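Local coordinates for protein plasma serine protease inhibitor (PDB 3DY0) that inhibits serine proteases of blood plasma and other body fluids irreversibly as a heparin-dependent serpin, offering its reactive centre loop for cleavage, at residues Thr108-Ser111 and Ala112-Leu116; Lys69-His72 and Arg73-Gln77; Gly237-Gln240 and Gln241-Gly245. All coordinates share one frame; numbering follows the deposited sequence. Where two conformers were deposited one is given.

Contact 1 of 3, residues Thr108-Ser111 and Ala112-Leu116; sequences TFVS and AMKTL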
ATOM      1  N   THR A 108      27.860   4.212   4.548  1.00 16.41           N
ATOM      2  CA  THR A 108      26.814   4.708   5.433  1.00 16.03           C
ATOM      3  C   THR A 108      25.396   4.331   5.022  1.00 15.19           C
ATOM      4  O   THR A 108      24.554   4.069   5.879  1.00 15.72           O
ATOM      5  CB  THR A 108      26.904   6.237   5.573  1.00 17.37           C
ATOM      6  OG1 THR A 108      26.893   6.836   4.271  1.00 19.46           O
ATOM      7  CG2 THR A 108      28.185   6.627   6.295  1.00 17.36           C
ATOM      8  N   PHE A 109      25.129   4.308   3.720  1.00 13.47           N
ATOM      9  CA  PHE A 109      23.798   3.957   3.230  1.00 13.50           C
ATOM     10  C   PHE A 109      23.525   2.476   3.463  1.00 14.20           C
ATOM     11  O   PHE A 109      22.461   2.099   3.943  1.00 12.58           O
ATOM     12  CB  PHE A 109      23.674   4.275   1.740  1.00 12.37           C
ATOM     13  CG  PHE A 109      22.383   3.808   1.126  1.00 12.25           C
ATOM     14  CD1 PHE A 109      21.168   4.378   1.502  1.00 13.69           C
ATOM     15  CD2 PHE A 109      22.380   2.789   0.184  1.00 13.05           C
ATOM     16  CE1 PHE A 109      19.969   3.931   0.944  1.00 12.31           C
ATOM     17  CE2 PHE A 109      21.187   2.336  -0.379  1.00 12.99           C
ATOM     18  CZ  PHE A 109      19.982   2.907   0.001  1.00 11.42           C
ATOM     19  N   VAL A 110      24.492   1.634   3.121  1.00 14.62           N
ATOM     20  CA  VAL A 110      24.320   0.201   3.318  1.00 16.03           C
ATOM     21  C   VAL A 110      24.127  -0.127   4.799  1.00 15.47           C
ATOM     22  O   VAL A 110      23.291  -0.957   5.151  1.00 15.67           O
ATOM     23  CB  VAL A 110      25.526  -0.584   2.764  1.00 17.37           C
ATOM     24  CG1 VAL A 110      25.375  -2.063   3.084  1.00 18.03           C
ATOM     25  CG2 VAL A 110      25.624  -0.381   1.267  1.00 18.46           C
ATOM     26  N   SER A 111      24.895   0.531   5.663  0.50 15.06           N
ATOM     27  CA  SER A 111      24.793   0.300   7.102  0.50 15.37           C
ATOM     28  C   SER A 111      23.439   0.741   7.647  0.50 14.27           C
ATOM     29  O   SER A 111      22.839   0.053   8.473  0.50 14.41           O
ATOM     30  CB  SER A 111      25.912   1.041   7.841  0.50 15.73           C
ATOM     31  OG  SER A 111      27.180   0.483   7.539  0.50 17.06           O
ATOM     32  N   ALA A 112      22.961   1.892   7.184  1.00 13.96           N
ATOM     33  CA  ALA A 112      21.675   2.412   7.630  1.00 12.66           C
ATOM     34  C   ALA A 112      20.552   1.484   7.181  1.00 12.15           C
ATOM     35  O   ALA A 112      19.609   1.222   7.928  1.00 13.85           O
ATOM     36  CB  ALA A 112      21.455   3.812   7.067  1.00 11.89           C
ATOM     37  N   MET A 113      20.657   0.990   5.953  1.00 12.10           N
ATOM     38  CA  MET A 113      19.647   0.090   5.415  1.00 11.96           C
ATOM     39  C   MET A 113      19.575  -1.209   6.211  1.00 12.64           C
ATOM     40  O   MET A 113      18.489  -1.713   6.490  1.00 12.31           O
ATOM     41  CB  MET A 113      19.939  -0.204   3.942  1.00 11.18           C
ATOM     42  CG  MET A 113      19.595   0.948   3.003  1.00 11.30           C
ATOM     43  SD  MET A 113      17.798   1.164   2.807  1.00 12.31           S
ATOM     44  CE  MET A 113      17.482  -0.035   1.543  1.00 13.30           C
ATOM     45  N   LYS A 114      20.733  -1.744   6.586  1.00 12.77           N
ATOM     46  CA  LYS A 114      20.770  -2.985   7.351  1.00 14.59           C
ATOM     47  C   LYS A 114      20.292  -2.796   8.787  1.00 15.22           C
ATOM     48  O   LYS A 114      19.540  -3.618   9.308  1.00 16.09           O
ATOM     49  CB  LYS A 114      22.189  -3.568   7.338  1.00 14.37           C
ATOM     50  CG  LYS A 114      22.607  -4.107   5.972  1.00 15.07           C
ATOM     51  CD  LYS A 114      24.042  -4.635   5.961  1.00 17.52           C
ATOM     52  CE  LYS A 114      24.434  -5.126   4.570  1.00 17.44           C
ATOM     53  NZ  LYS A 114      25.861  -5.560   4.505  1.00 20.32           N
ATOM     54  N   THR A 115      20.715  -1.703   9.417  1.00 15.50           N
ATOM     55  CA  THR A 115      20.354  -1.424  10.805  1.00 16.89           C
ATOM     56  C   THR A 115      18.933  -0.913  11.023  1.00 16.15           C
ATOM     57  O   THR A 115      18.215  -1.404  11.894  1.00 15.97           O
ATOM     58  CB  THR A 115      21.326  -0.400  11.422  1.00 19.63           C
ATOM     59  OG1 THR A 115      22.659  -0.918  11.369  1.00 22.76           O
ATOM     60  CG2 THR A 115      20.957  -0.117  12.875  1.00 22.32           C
ATOM     61  N   LEU A 116      18.536   0.081  10.237  1.00 13.80           N
ATOM     62  CA  LEU A 116      17.213   0.672  10.368  1.00 13.24           C
ATOM     63  C   LEU A 116      16.110  -0.093   9.650  1.00 12.77           C
ATOM     64  O   LEU A 116      14.998  -0.209  10.163  1.00 13.10           O
ATOM     65  CB  LEU A 116      17.233   2.110   9.847  1.00 14.16           C
ATOM     66  CG  LEU A 116      18.105   3.110  10.610  1.00 13.28           C
ATOM     67  CD1 LEU A 116      18.179   4.413   9.832  1.00 14.86           C
ATOM     68  CD2 LEU A 116      17.530   3.342  12.000  1.00 16.10           C
TER
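The carbonyl oxygen Ser111 O is gripped twice by Thr115: the amide Thr115 N sits 2.9 Å from Ser111 O, and the hydroxyl Thr115 OG1 donates to Ser111 O over 3.1 Å, the two donors coming in from opposite faces of the carbonyl plane. Thr115 can do this because OG1 is anti to its own carbonyl carbon (chi1 -59°), which turns the hydroxyl back along the helix. On the inward side Phe109 and Met113 lie alongside one another. Met113 CG lies over one face of the Phe109 ring, displaced toward the rim and 3.6 Å from Phe109 CZ, a CH-pi contact. The bends at chi2 and chi3 then carry Met113 SD obliquely past the ring, 4.6 Å from the Phe109 ring centroid, making a Met-aromatic pair. Both side chains press on Leu45 of helix 33-45 and on Leu97 of strand 90-99. Along another flank the extended Lys114 chain lays its CE 3.5 Å from Val110 CG1. Helix 107-117, the crossover between strands 90-99 and 120-123, has one side turned to the core: sulfur and ring bury there, while the Thr115 hydroxyl is spent on a main-chain carbonyl one turn back.

Contact 2 of 3, residues Lys69-His72 and Arg73-Gln77; sequences KELH and RGFQQ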
ATOM      1  N   LYS A  69      14.506  11.723  12.339  1.00 19.28           N
ATOM      2  CA  LYS A  69      15.018  10.651  13.181  1.00 19.81           C
ATOM      3  C   LYS A  69      13.867   9.745  13.604  1.00 19.23           C
ATOM      4  O   LYS A  69      13.990   8.517  13.590  1.00 19.43           O
ATOM      5  CB  LYS A  69      15.700  11.233  14.424  1.00 21.29           C
ATOM      6  CG  LYS A  69      16.154  10.196  15.442  1.00 24.48           C
ATOM      7  CD  LYS A  69      16.700  10.872  16.692  1.00 26.95           C
ATOM      8  CE  LYS A  69      17.049   9.860  17.772  1.00 27.00           C
ATOM      9  NZ  LYS A  69      17.564  10.526  19.005  1.00 29.26           N
ATOM     10  N   GLU A  70      12.745  10.358  13.968  1.00 18.45           N
ATOM     11  CA  GLU A  70      11.569   9.617  14.400  1.00 18.82           C
ATOM     12  C   GLU A  70      10.982   8.799  13.260  1.00 16.94           C
ATOM     13  O   GLU A  70      10.429   7.724  13.481  1.00 17.70           O
ATOM     14  CB  GLU A  70      10.513  10.581  14.951  1.00 21.24           C
ATOM     15  CG  GLU A  70       9.199   9.928  15.374  1.00 25.21           C
ATOM     16  CD  GLU A  70       9.391   8.776  16.347  1.00 27.05           C
ATOM     17  OE1 GLU A  70      10.253   8.886  17.244  1.00 29.00           O
ATOM     18  OE2 GLU A  70       8.666   7.764  16.223  1.00 28.81           O
ATOM     19  N   LEU A  71      11.095   9.317  12.041  1.00 15.44           N
ATOM     20  CA  LEU A  71      10.575   8.603  10.879  1.00 14.43           C
ATOM     21  C   LEU A  71      11.242   7.233  10.793  1.00 13.07           C
ATOM     22  O   LEU A  71      10.568   6.203  10.725  1.00 13.10           O
ATOM     23  CB  LEU A  71      10.859   9.390   9.594  1.00 14.19           C
ATOM     24  CG  LEU A  71      10.551   8.673   8.270  1.00 14.61           C
ATOM     25  CD1 LEU A  71       9.056   8.450   8.136  1.00 15.56           C
ATOM     26  CD2 LEU A  71      11.070   9.500   7.098  1.00 15.30           C
ATOM     27  N   HIS A  72      12.570   7.229  10.801  1.00 12.82           N
ATOM     28  CA  HIS A  72      13.316   5.983  10.706  1.00 11.24           C
ATOM     29  C   HIS A  72      13.182   5.125  11.951  1.00 12.86           C
ATOM     30  O   HIS A  72      13.068   3.908  11.848  1.00 12.66           O
ATOM     31  CB  HIS A  72      14.791   6.268  10.416  1.00 11.30           C
ATOM     32  CG  HIS A  72      15.015   7.034   9.150  1.00 11.88           C
ATOM     33  ND1 HIS A  72      14.575   6.587   7.921  1.00 11.56           N
ATOM     34  CD2 HIS A  72      15.618   8.225   8.923  1.00 13.63           C
ATOM     35  CE1 HIS A  72      14.897   7.471   6.993  1.00 11.31           C
ATOM     36  NE2 HIS A  72      15.531   8.476   7.575  1.00 13.10           N
ATOM     37  N   ARG A  73      13.193   5.753  13.125  1.00 13.52           N
ATOM     38  CA  ARG A  73      13.059   5.006  14.373  1.00 15.84           C
ATOM     39  C   ARG A  73      11.715   4.282  14.392  1.00 14.10           C
ATOM     40  O   ARG A  73      11.628   3.125  14.808  1.00 15.53           O
ATOM     41  CB  ARG A  73      13.144   5.949  15.577  1.00 17.48           C
ATOM     42  CG  ARG A  73      13.219   5.231  16.920  1.00 20.94           C
ATOM     43  CD  ARG A  73      12.580   6.057  18.024  1.00 24.25           C
ATOM     44  NE  ARG A  73      11.135   6.178  17.837  1.00 28.18           N
ATOM     45  CZ  ARG A  73      10.283   5.160  17.909  1.00 28.52           C
ATOM     46  NH1 ARG A  73       8.986   5.362  17.719  1.00 30.36           N
ATOM     47  NH2 ARG A  73      10.726   3.939  18.181  1.00 32.03           N
ATOM     48  N   GLY A  74      10.670   4.970  13.941  1.00 13.18           N
ATOM     49  CA  GLY A  74       9.344   4.378  13.905  1.00 12.43           C
ATOM     50  C   GLY A  74       9.278   3.164  12.996  1.00 12.84           C
ATOM     51  O   GLY A  74       8.679   2.149  13.351  1.00 12.83           O
ATOM     52  N   PHE A  75       9.890   3.265  11.819  1.00 11.31           N
ATOM     53  CA  PHE A  75       9.892   2.152  10.880  1.00 10.64           C
ATOM     54  C   PHE A  75      10.763   1.008  11.380  1.00 10.88           C
ATOM     55  O   PHE A  75      10.440  -0.154  11.168  1.00 10.65           O
ATOM     56  CB  PHE A  75      10.365   2.607   9.493  1.00 11.64           C
ATOM     57  CG  PHE A  75       9.266   3.176   8.633  1.00 11.05           C
ATOM     58  CD1 PHE A  75       8.031   2.544   8.552  1.00 12.95           C
ATOM     59  CD2 PHE A  75       9.476   4.329   7.885  1.00 11.38           C
ATOM     60  CE1 PHE A  75       7.015   3.047   7.736  1.00 13.33           C
ATOM     61  CE2 PHE A  75       8.464   4.843   7.063  1.00 10.44           C
ATOM     62  CZ  PHE A  75       7.237   4.200   6.989  1.00 10.96           C
ATOM     63  N   GLN A  76      11.873   1.337  12.035  1.00 12.11           N
ATOM     64  CA  GLN A  76      12.752   0.304  12.577  1.00 13.34           C
ATOM     65  C   GLN A  76      11.991  -0.466  13.662  1.00 13.02           C
ATOM     66  O   GLN A  76      12.075  -1.692  13.749  1.00 14.15           O
ATOM     67  CB  GLN A  76      14.011   0.937  13.179  1.00 13.08           C
ATOM     68  CG  GLN A  76      14.958  -0.070  13.810  1.00 15.09           C
ATOM     69  CD  GLN A  76      16.061   0.598  14.608  1.00 15.55           C
ATOM     70  OE1 GLN A  76      15.795   1.440  15.466  1.00 18.49           O
ATOM     71  NE2 GLN A  76      17.305   0.221  14.334  1.00 17.23           N
ATOM     72  N   GLN A  77      11.243   0.260  14.485  1.00 13.05           N
ATOM     73  CA  GLN A  77      10.468  -0.363  15.554  1.00 14.80           C
ATOM     74  C   GLN A  77       9.411  -1.293  14.963  1.00 14.01           C
ATOM     75  O   GLN A  77       9.188  -2.394  15.461  1.00 14.49           O
ATOM     76  CB  GLN A  77       9.794   0.716  16.409  1.00 17.67           C
ATOM     77  CG  GLN A  77       8.973   0.175  17.571  1.00 23.09           C
ATOM     78  CD  GLN A  77       8.219   1.270  18.302  1.00 25.99           C
ATOM     79  OE1 GLN A  77       8.803   2.274  18.708  1.00 29.37           O
ATOM     80  NE2 GLN A  77       6.915   1.081  18.474  1.00 29.90           N
TER
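Arg73 and Glu70 leave the helix together and lie alongside one another, and the arginine can be followed outward atom by atom. Arg73 CB rests 3.4 Å from the carbonyl oxygen Lys69 O, the same oxygen that accepts the amide of Arg73. Arg73 CD passes 3.7 Å from Glu70 OE1, and a bend at chi3 (67°) then turns the NE/NH1 edge of the guanidinium toward the carboxylate. Arg73 NE donates to Glu70 OE1 at 2.9 Å, almost straight at 174° and within the guanidinium plane. Arg73 NH1 meets the syn lone pair of Glu70 OE2 at 2.8 Å, less straight, with Glu70 OE2 tilted out of the guanidinium plane; the two planes are 42° apart. This is a side-on, two-nitrogen salt bridge. At the far corner Arg73 NH2 reaches Gln77 OE1 over 2.6 Å, one turn further on, so partners at both ends fix the guanidinium's rotation. Gln77 in turn passes its NE2 to Glu81. Around the helix, Leu71 CD1 packs 3.8 Å from Phe75 CE2. Helix 65-81 thus carries charge on one flank and packs on other sides: Phe75 on Met38 and Ala41 of helix 33-45, Leu71 on Leu59 and Leu61, and His72 against helix 107-117, where its ND1 bonds to the Tyr117 hydroxyl.

Contact 3 of 3, residues Gly237-Gln240 and Gln241-Gly245; sequences GKMQ and QVENG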
ATOM      1  N   GLY A 237     -24.139   8.940  -5.241  1.00 11.98           N
ATOM      2  CA  GLY A 237     -23.490  10.100  -5.837  1.00 12.66           C
ATOM      3  C   GLY A 237     -22.453  10.838  -5.010  1.00 13.31           C
ATOM      4  O   GLY A 237     -22.002  11.913  -5.406  1.00 15.05           O
ATOM      5  N   LYS A 238     -22.034  10.263  -3.888  1.00 11.47           N
ATOM      6  CA  LYS A 238     -21.075  10.947  -3.032  1.00 11.49           C
ATOM      7  C   LYS A 238     -19.673  10.355  -2.928  1.00  9.95           C
ATOM      8  O   LYS A 238     -18.919  10.738  -2.037  1.00 10.46           O
ATOM      9  CB  LYS A 238     -21.659  11.097  -1.624  1.00 12.39           C
ATOM     10  CG  LYS A 238     -22.923  11.953  -1.555  1.00 15.98           C
ATOM     11  CD  LYS A 238     -22.640  13.396  -1.943  1.00 18.04           C
ATOM     12  CE  LYS A 238     -23.873  14.271  -1.766  1.00 22.59           C
ATOM     13  NZ  LYS A 238     -23.559  15.707  -2.020  1.00 24.33           N
ATOM     14  N   MET A 239     -19.308   9.446  -3.826  1.00 10.23           N
ATOM     15  CA  MET A 239     -17.965   8.865  -3.770  1.00  8.92           C
ATOM     16  C   MET A 239     -16.876   9.930  -3.908  1.00 10.50           C
ATOM     17  O   MET A 239     -15.898   9.911  -3.171  1.00 11.28           O
ATOM     18  CB  MET A 239     -17.779   7.797  -4.853  1.00 10.73           C
ATOM     19  CG  MET A 239     -16.346   7.252  -4.957  1.00  8.99           C
ATOM     20  SD  MET A 239     -15.710   6.492  -3.425  1.00  9.33           S
ATOM     21  CE  MET A 239     -16.377   4.819  -3.575  1.00 10.51           C
ATOM     22  N   GLN A 240     -17.042  10.859  -4.847  1.00 10.83           N
ATOM     23  CA  GLN A 240     -16.043  11.907  -5.045  1.00 12.92           C
ATOM     24  C   GLN A 240     -15.905  12.747  -3.780  1.00 12.26           C
ATOM     25  O   GLN A 240     -14.798  13.105  -3.365  1.00 12.77           O
ATOM     26  CB  GLN A 240     -16.440  12.803  -6.224  1.00 14.95           C
ATOM     27  CG  GLN A 240     -15.383  13.833  -6.597  1.00 21.75           C
ATOM     28  CD  GLN A 240     -14.079  13.195  -7.038  1.00 25.61           C
ATOM     29  OE1 GLN A 240     -14.048  12.414  -7.991  1.00 28.44           O
ATOM     30  NE2 GLN A 240     -12.993  13.525  -6.348  1.00 27.64           N
ATOM     31  N   GLN A 241     -17.043  13.055  -3.165  1.00 13.04           N
ATOM     32  CA  GLN A 241     -17.069  13.841  -1.942  1.00 11.96           C
ATOM     33  C   GLN A 241     -16.320  13.120  -0.827  1.00 12.98           C
ATOM     34  O   GLN A 241     -15.568  13.736  -0.073  1.00 12.58           O
ATOM     35  CB  GLN A 241     -18.519  14.096  -1.525  1.00 13.31           C
ATOM     36  CG  GLN A 241     -18.671  14.865  -0.224  1.00 14.77           C
ATOM     37  CD  GLN A 241     -20.084  15.363  -0.020  1.00 17.13           C
ATOM     38  OE1 GLN A 241     -20.564  16.224  -0.763  1.00 19.21           O
ATOM     39  NE2 GLN A 241     -20.766  14.821   0.978  1.00 16.29           N
ATOM     40  N   VAL A 242     -16.531  11.812  -0.719  1.00 11.01           N
ATOM     41  CA  VAL A 242     -15.849  11.034   0.305  1.00 10.26           C
ATOM     42  C   VAL A 242     -14.351  11.006   0.014  1.00  9.72           C
ATOM     43  O   VAL A 242     -13.535  11.218   0.909  1.00 11.07           O
ATOM     44  CB  VAL A 242     -16.414   9.593   0.377  1.00 10.51           C
ATOM     45  CG1 VAL A 242     -15.516   8.704   1.234  1.00 11.67           C
ATOM     46  CG2 VAL A 242     -17.820   9.628   0.971  1.00 10.21           C
ATOM     47  N   GLU A 243     -13.988  10.765  -1.242  1.00  9.97           N
ATOM     48  CA  GLU A 243     -12.575  10.730  -1.621  1.00 10.23           C
ATOM     49  C   GLU A 243     -11.891  12.060  -1.303  1.00 11.43           C
ATOM     50  O   GLU A 243     -10.762  12.081  -0.809  1.00 11.15           O
ATOM     51  CB  GLU A 243     -12.434  10.404  -3.111  1.00  9.36           C
ATOM     52  CG  GLU A 243     -12.887   8.994  -3.469  1.00 10.47           C
ATOM     53  CD  GLU A 243     -12.825   8.720  -4.957  1.00 12.43           C
ATOM     54  OE1 GLU A 243     -13.416   9.508  -5.723  1.00 12.82           O
ATOM     55  OE2 GLU A 243     -12.196   7.720  -5.361  1.00 11.24           O
ATOM     56  N   ASN A 244     -12.572  13.168  -1.575  1.00 11.73           N
ATOM     57  CA  ASN A 244     -11.999  14.482  -1.292  1.00 14.38           C
ATOM     58  C   ASN A 244     -11.799  14.709   0.205  1.00 15.07           C
ATOM     59  O   ASN A 244     -10.911  15.462   0.615  1.00 16.11           O
ATOM     60  CB  ASN A 244     -12.892  15.600  -1.850  1.00 17.43           C
ATOM     61  CG  ASN A 244     -13.006  15.564  -3.365  1.00 19.99           C
ATOM     62  OD1 ASN A 244     -12.093  15.121  -4.062  1.00 23.47           O
ATOM     63  ND2 ASN A 244     -14.128  16.054  -3.881  1.00 23.33           N
ATOM     64  N   GLY A 245     -12.618  14.048   1.019  1.00 13.67           N
ATOM     65  CA  GLY A 245     -12.530  14.212   2.458  1.00 13.73           C
ATOM     66  C   GLY A 245     -11.611  13.252   3.191  1.00 11.99           C
ATOM     67  O   GLY A 245     -11.378  13.409   4.392  1.00 13.99           O
TER
HETATM   68  O   HOH W   1     -19.589  13.368  -4.780  1.00 15.02           O
HETATM   69  O   HOH W   2     -11.567  10.591  -7.597  1.00 21.49           O
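Gln240, Gln241 and Lys238 bury the most surface here, at the opening turn of the short helix 239-245. Gln240 leaves its backbone with CG anti to N (chi1 -174°) and bends at chi2, which carries its amide forward along the helix to Asn244. There Gln240 NE2 donates to Asn244 OD1 at 2.9 Å; the acceptor lies in the plane of the Gln240 amide, yet the donor stands above the Asn244 carbonyl plane, away from a lone pair. The other end of the amide, Gln240 OE1, is joined to Glu243 OE1 through a water that donates to both, 3.1 Å from Gln240 OE1 and 2.8 Å from Glu243 OE1. Gln241 stretches alongside Lys238, whose CD and CE lie beside the amide: Lys238 CD is 3.7 Å from Gln241 OE1. The ammonium gives a longer bond, Lys238 NZ to Gln241 OE1 at 3.3 Å, from above the carbonyl plane, while Gln241 NE2 turns to the backbone oxygen of Leu214. Lys238 is the N-cap residue, and a second water bridges Gly237 O to Gln241 N, serving an amide of the first turn. On the buried side Met239 SD meets Glu243 CG at 3.8 Å, and Met239 also packs on the backbone of the bound peptide. Two side-chain bonds that come in above carbonyl planes, together with two bridging waters, thus link residues along the helix. Glu243 OE2 is hydrogen-bonded to the Tyr17 hydroxyl and salt-bridged to a basic side chain of the peptide while OE1 keeps the water, and that basic neighbour probably stabilises the carboxylate's negative charge.

Overall arrangement
Going from the N terminus, the chain meets contact 2 first, on helix 65-81, then contact 1 on helix 107-117, and last contact 3 on helix 239-245. Each joins consecutive turns of its own helix, so none closes a long loop; they follow in series, neither nested nor crossed. Contacts 1 and 2 are neighbours, their centres about 13 Å apart: Gln76 NE2 probably hydrogen-bonds Thr115 O, and Leu116 packs on His72, tying the two helices together beside helix 33-45. Contact 3 lies about 41 Å from contact 1, centre to centre, across the chain's centre, where helix 239-245 follows strand 228-234, with the Gln241 side chain about 10 Å from a bound heparin sugar.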